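Local coordinates for isoprenyl transferase (Campylobacter jejuni, PDB 3UGS), which probably catalyses the magnesium-dependent condensation of isopentenyl diphosphate with an allylic diphosphate to build long cis-polyprenyl diphosphates such as undecaprenyl diphosphate, at residues F57-S60 with T61-K65; M172-V175 with G176-R180. All coordinates share one frame; numbering follows the deposited sequence.

Contact 1 of 2, residues F57-S60 with T61-K65; sequences FAFS and TENWK. With FFT ((2Z,6Z)-3,7,11-trimethyldodeca-2,6,10-trien-1-yl dihydrogen phosphate), chain C.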
loop_
_atom_site.group_PDB
_atom_site.type_symbol
_atom_site.label_atom_id
_atom_site.label_comp_id
_atom_site.label_asym_id
_atom_site.label_seq_id
_atom_site.Cartn_x
_atom_site.Cartn_y
_atom_site.Cartn_z
ATOM N N PHE A 57 -5.864 13.428 2.195
ATOM C CA PHE A 57 -4.483 13.525 2.639
ATOM C C PHE A 57 -4.006 14.956 2.589
ATOM O O PHE A 57 -3.745 15.494 1.546
ATOM C CB PHE A 57 -3.526 12.656 1.795
ATOM C CG PHE A 57 -2.304 12.171 2.552
ATOM C CD1 PHE A 57 -1.995 12.652 3.822
ATOM C CD2 PHE A 57 -1.472 11.220 2.002
ATOM C CE1 PHE A 57 -0.885 12.169 4.509
ATOM C CE2 PHE A 57 -0.376 10.743 2.687
ATOM C CZ PHE A 57 -0.081 11.220 3.931
ATOM N N ALA A 58 -3.831 15.540 3.752
ATOM C CA ALA A 58 -3.421 16.961 3.839
ATOM C C ALA A 58 -1.918 17.138 4.012
ATOM O O ALA A 58 -1.268 17.825 3.241
ATOM C CB ALA A 58 -4.164 17.652 4.971
ATOM N N PHE A 59 -1.406 16.508 5.062
ATOM C CA PHE A 59 -0.006 16.641 5.497
ATOM C C PHE A 59 0.480 15.334 6.175
ATOM O O PHE A 59 -0.185 14.731 7.057
ATOM C CB PHE A 59 0.158 17.821 6.482
ATOM C CG PHE A 59 1.602 18.245 6.729
ATOM C CD1 PHE A 59 2.208 19.200 5.943
ATOM C CD2 PHE A 59 2.340 17.697 7.769
ATOM C CE1 PHE A 59 3.526 19.614 6.184
ATOM C CE2 PHE A 59 3.656 18.079 8.013
ATOM C CZ PHE A 59 4.259 19.028 7.207
ATOM N N SER A 60 1.663 14.919 5.779
ATOM C CA SER A 60 2.199 13.669 6.282
ATOM C C SER A 60 3.354 13.848 7.225
ATOM O O SER A 60 3.854 14.946 7.395
ATOM C CB SER A 60 2.652 12.778 5.128
ATOM O OG SER A 60 3.756 13.365 4.471
ATOM N N THR A 61 3.784 12.742 7.824
ATOM C CA THR A 61 4.924 12.773 8.759
ATOM C C THR A 61 6.227 13.182 8.045
ATOM O O THR A 61 7.032 13.937 8.562
ATOM C CB THR A 61 5.116 11.457 9.536
ATOM O OG1 THR A 61 5.003 10.323 8.641
ATOM C CG2 THR A 61 4.081 11.381 10.698
ATOM N N GLU A 62 6.396 12.693 6.834
ATOM C CA GLU A 62 7.596 13.035 5.985
ATOM C C GLU A 62 7.603 14.498 5.483
ATOM O O GLU A 62 8.656 15.101 5.292
ATOM C CB GLU A 62 7.725 12.118 4.769
ATOM C CG GLU A 62 8.074 10.688 5.110
ATOM C CD GLU A 62 6.859 9.971 5.715
ATOM O OE1 GLU A 62 6.969 9.498 6.872
ATOM O OE2 GLU A 62 5.777 9.939 5.031
ATOM N N ASN A 63 6.406 15.034 5.292
ATOM C CA ASN A 63 6.202 16.439 4.873
ATOM C C ASN A 63 6.895 17.436 5.815
ATOM O O ASN A 63 7.160 18.593 5.460
ATOM C CB ASN A 63 4.724 16.821 4.760
ATOM C CG ASN A 63 4.033 16.205 3.535
ATOM O OD1 ASN A 63 2.798 16.069 3.508
ATOM N ND2 ASN A 63 4.799 15.839 2.542
ATOM N N TRP A 64 7.189 16.971 7.022
ATOM C CA TRP A 64 7.919 17.814 8.016
ATOM C C TRP A 64 9.324 18.156 7.585
ATOM O O TRP A 64 9.974 19.007 8.158
ATOM C CB TRP A 64 7.953 17.161 9.373
ATOM C CG TRP A 64 6.621 17.172 10.063
ATOM C CD1 TRP A 64 5.794 16.088 10.374
ATOM C CD2 TRP A 64 5.915 18.346 10.539
ATOM N NE1 TRP A 64 4.655 16.513 10.997
ATOM C CE2 TRP A 64 4.673 17.860 11.145
ATOM C CE3 TRP A 64 6.184 19.694 10.548
ATOM C CZ2 TRP A 64 3.755 18.728 11.726
ATOM C CZ3 TRP A 64 5.264 20.543 11.132
ATOM C CH2 TRP A 64 4.064 20.078 11.694
ATOM N N LYS A 65 9.812 17.468 6.575
ATOM C CA LYS A 65 11.182 17.709 6.077
ATOM C C LYS A 65 11.173 18.652 4.888
ATOM O O LYS A 65 12.215 19.003 4.315
ATOM C CB LYS A 65 11.892 16.424 5.703
ATOM C CG LYS A 65 12.332 15.597 6.912
ATOM C CD LYS A 65 11.777 14.180 6.818
HETATM O O3 FFT C . 3.084 11.326 -3.629
HETATM P P FFT C . 3.172 12.827 -3.549
HETATM O O1 FFT C . 2.188 13.522 -4.439
HETATM O O2 FFT C . 4.616 13.288 -3.616
HETATM O O FFT C . 2.694 13.285 -2.069
HETATM C C14 FFT C . 1.307 13.202 -1.677
HETATM C C13 FFT C . 1.140 13.479 -0.200
HETATM C C11 FFT C . 0.347 14.438 0.268
HETATM C C12 FFT C . 0.230 14.669 1.727
HETATM C C10 FFT C . -0.530 15.255 -0.641
HETATM C C9 FFT C . -0.303 16.729 -0.478
HETATM C C8 FFT C . -0.965 17.476 -1.621
HETATM C C6 FFT C . -2.006 18.307 -1.416
HETATM C C7 FFT C . -2.646 19.071 -2.550
HETATM C C5 FFT C . -2.539 18.485 -0.022
HETATM C C4 FFT C . -3.075 19.896 0.048
HETATM C C3 FFT C . -3.319 20.344 1.470
HETATM C C1 FFT C . -4.120 21.414 1.694
HETATM C C2 FFT C . -4.766 22.153 0.533
HETATM C C FFT C . -4.364 21.854 3.123
#
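The amide oxygen OD1 of Asn63 takes a hydrogen bond from the backbone N of Ser60, 2.8 Å away and fairly straight (158° at the hydrogen), though the N-H comes from above the amide's carbonyl plane. The Ser60 side chain answers it: OG stands between its own backbone N and carbonyl carbon, which turns it toward the following turn, where it accepts the backbone N-H of Asn63 at 3.2 Å. Each side chain accepts the other residue's backbone N-H, which makes a capping box with Ser60 as N-cap at the start of the turn 61-65, whose last residues, 63-65, are 3-10; a weak bond from Asn63 N to Ser60 O adds to the cap. Asn63 CG lies anti to its carbonyl carbon, beside the backbone N (chi1 -73°), and the amide is further fixed by ND2, which donates to Gly224 O of the second subunit. By similarity Asn63 is the proton acceptor of the active site, and its OD1 lies 3.4 Å from the ligand methyl C12. That same methyl sits over the centre of one face of the Phe57 ring.

Phe59 meets both Asn63 and Trp64. Asn63 CB lies over one face of its ring, a CH-pi contact with CB 3.4 Å from the ring centroid. The ring edge at CE2 points into the face of Trp64, a T-shaped pair with centroids 4.7 Å apart and planes at 71°. Trp64 NE1 bonds to Ser133 OG, and Arg104 makes a cation-pi contact with the indole.

The turn 61-65 begins the loop from strand 53-60 to helix 68-88; Phe59 packs on Ile71 and Ile74 of that helix, and its backbone bonds to Ala131 and Tyr134 tie segment 57-60 to the adjacent parallel strand 126-134.

Contact 2 of 2, residues M172-V175 with G176-R180; sequences MLRV and GNAKR. With FFT ((2Z,6Z)-3,7,11-trimethyldodeca-2,6,10-trien-1-yl dihydrogen phosphate), chain C.
Arg174 and Arg180 close on the phosphate of the bound farnesyl monophosphate from the strand end and from the loop that follows. Arg174 starts with CG anti to its N (chi1 158°); kinks at chi2 and chi3 then lay CG and CD against Ala178 O and bring the guanidinium to the phosphate with one edge at Arg180 O. NH1 donates to ligand O1 at 2.7 Å and NH2 to O3 at 2.8 Å, a two-pronged grip. NH2 also donates to Arg180 O at 3.0 Å, near the guanidinium plane but from above the carbonyl plane, which helps fix the group's rotation. Ala178 CB lies toward the rim of one Arg174 face, 3.4 Å above the plane, and also against a face of Arg180. Arg180 CG stands between the backbone N and the carbonyl carbon, and the chain runs straight out from there, presenting NE to O3 (2.9 Å, 172°) and NH2 to O2. Its NH1 makes a salt bridge to Glu193 of the second subunit. Gly176 turns where a CB would be jammed against the carbonyl of Val175; beyond it, Asn177 N and Ala178 N bond to the Asp15 carboxylate. Arg174 is an experimentally established substrate-binding residue, and the paired guanidinium groups form a cationic pocket, consistent with the diphosphate site of the natural substrate.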
loop_
_atom_site.group_PDB
_atom_site.type_symbol
_atom_site.label_atom_id
_atom_site.label_comp_id
_atom_site.label_asym_id
_atom_site.label_seq_id
_atom_site.Cartn_x
_atom_site.Cartn_y
_atom_site.Cartn_z
ATOM N N MET A 172 -8.913 3.692 -3.616
ATOM C CA MET A 172 -7.827 4.667 -3.477
ATOM C C MET A 172 -7.630 5.396 -4.811
ATOM O O MET A 172 -7.098 4.856 -5.765
ATOM C CB MET A 172 -6.525 4.012 -3.023
ATOM C CG MET A 172 -5.327 4.945 -2.948
ATOM S SD MET A 172 -5.460 6.207 -1.673
ATOM C CE MET A 172 -4.988 5.385 -0.174
ATOM N N LEU A 173 -8.050 6.648 -4.808
ATOM C CA LEU A 173 -7.955 7.528 -5.955
ATOM C C LEU A 173 -6.791 8.535 -5.845
ATOM O O LEU A 173 -6.712 9.371 -4.964
ATOM C CB LEU A 173 -9.284 8.253 -6.177
ATOM C CG LEU A 173 -9.359 9.269 -7.326
ATOM C CD1 LEU A 173 -9.466 8.606 -8.702
ATOM C CD2 LEU A 173 -10.559 10.169 -7.092
ATOM N N ARG A 174 -5.864 8.406 -6.765
ATOM C CA ARG A 174 -4.783 9.389 -6.922
ATOM C C ARG A 174 -5.192 10.396 -8.011
ATOM O O ARG A 174 -5.510 10.030 -9.128
ATOM C CB ARG A 174 -3.446 8.726 -7.273
ATOM C CG ARG A 174 -2.434 9.651 -7.943
ATOM C CD ARG A 174 -1.819 10.698 -6.994
ATOM N NE ARG A 174 -0.964 10.092 -5.959
ATOM C CZ ARG A 174 -0.024 10.726 -5.259
ATOM N NH1 ARG A 174 0.194 12.019 -5.427
ATOM N NH2 ARG A 174 0.695 10.067 -4.366
ATOM N N VAL A 175 -5.239 11.660 -7.647
ATOM C CA VAL A 175 -5.422 12.719 -8.632
ATOM C C VAL A 175 -4.109 13.476 -8.832
ATOM O O VAL A 175 -3.678 14.289 -8.023
ATOM C CB VAL A 175 -6.513 13.710 -8.248
ATOM C CG1 VAL A 175 -6.763 14.657 -9.416
ATOM C CG2 VAL A 175 -7.792 12.973 -7.852
ATOM N N GLY A 176 -3.511 13.219 -9.963
ATOM C CA GLY A 176 -2.246 13.826 -10.318
ATOM C C GLY A 176 -1.488 12.889 -11.232
ATOM O O GLY A 176 -2.038 11.914 -11.738
ATOM N N ASN A 177 -0.230 13.198 -11.431
ATOM C CA ASN A 177 0.649 12.317 -12.207
ATOM C C ASN A 177 1.526 11.309 -11.403
ATOM O O ASN A 177 2.021 10.327 -11.954
ATOM C CB ASN A 177 1.533 13.115 -13.164
ATOM C CG ASN A 177 2.149 12.229 -14.222
ATOM O OD1 ASN A 177 1.467 11.352 -14.808
ATOM N ND2 ASN A 177 3.445 12.394 -14.435
ATOM N N ALA A 178 1.672 11.558 -10.107
ATOM C CA ALA A 178 2.434 10.659 -9.178
ATOM C C ALA A 178 1.774 9.285 -9.087
ATOM O O ALA A 178 0.569 9.167 -8.955
ATOM C CB ALA A 178 2.549 11.249 -7.775
ATOM N N LYS A 179 2.579 8.256 -9.208
ATOM C CA LYS A 179 2.095 6.888 -9.112
ATOM C C LYS A 179 2.646 6.178 -7.898
ATOM O O LYS A 179 3.663 5.488 -7.978
ATOM C CB LYS A 179 2.472 6.071 -10.331
ATOM C CG LYS A 179 2.110 6.710 -11.643
ATOM C CD LYS A 179 1.100 5.883 -12.429
ATOM C CE LYS A 179 0.704 6.599 -13.705
ATOM N NZ LYS A 179 0.192 7.976 -13.390
ATOM N N ARG A 180 1.917 6.306 -6.796
ATOM C CA ARG A 180 2.413 5.874 -5.477
ATOM C C ARG A 180 1.449 6.228 -4.364
ATOM O O ARG A 180 0.562 7.031 -4.576
ATOM C CB ARG A 180 3.774 6.470 -5.195
ATOM C CG ARG A 180 3.766 7.984 -5.260
ATOM C CD ARG A 180 5.135 8.553 -4.980
ATOM N NE ARG A 180 5.159 10.004 -5.111
ATOM C CZ ARG A 180 6.000 10.687 -5.886
ATOM N NH1 ARG A 180 6.898 10.057 -6.639
ATOM N NH2 ARG A 180 5.954 12.008 -5.876
HETATM O O3 FFT C . 3.084 11.326 -3.629
HETATM P P FFT C . 3.172 12.827 -3.549
HETATM O O1 FFT C . 2.188 13.522 -4.439
HETATM O O2 FFT C . 4.616 13.288 -3.616
HETATM O O FFT C . 2.694 13.285 -2.069
HETATM C C14 FFT C . 1.307 13.202 -1.677
HETATM C C13 FFT C . 1.140 13.479 -0.200
HETATM C C11 FFT C . 0.347 14.438 0.268
HETATM C C12 FFT C . 0.230 14.669 1.727
HETATM C C10 FFT C . -0.530 15.255 -0.641
HETATM C C9 FFT C . -0.303 16.729 -0.478
HETATM C C8 FFT C . -0.965 17.476 -1.621
HETATM C C6 FFT C . -2.006 18.307 -1.416
HETATM C C7 FFT C . -2.646 19.071 -2.550
HETATM C C5 FFT C . -2.539 18.485 -0.022
HETATM C C4 FFT C . -3.075 19.896 0.048
HETATM C C3 FFT C . -3.319 20.344 1.470
HETATM C C1 FFT C . -4.120 21.414 1.694
HETATM C C2 FFT C . -4.766 22.153 0.533
HETATM C C FFT C . -4.364 21.854 3.123
#

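Overall arrangement
Both contacts are turns at strand ends of one parallel sheet, 53-60 for contact 1 and 171-175 for contact 2, with strand 9-14 between them. Their centres are 16 Å apart and they do not touch, yet both reach the same ligand: contact 1 meets its hydrocarbon chain, contact 2 its phosphate. The chemistry follows that division, with aromatic packing and a capped turn in the first and a cationic, hydrogen-bonding cradle in the second. Contact 2 is buried, contact 1 only partly so. Each also reaches the second subunit, through Asn63 and Glu62 in one case and Arg180 in the other, which places the dimer interface close to the active site.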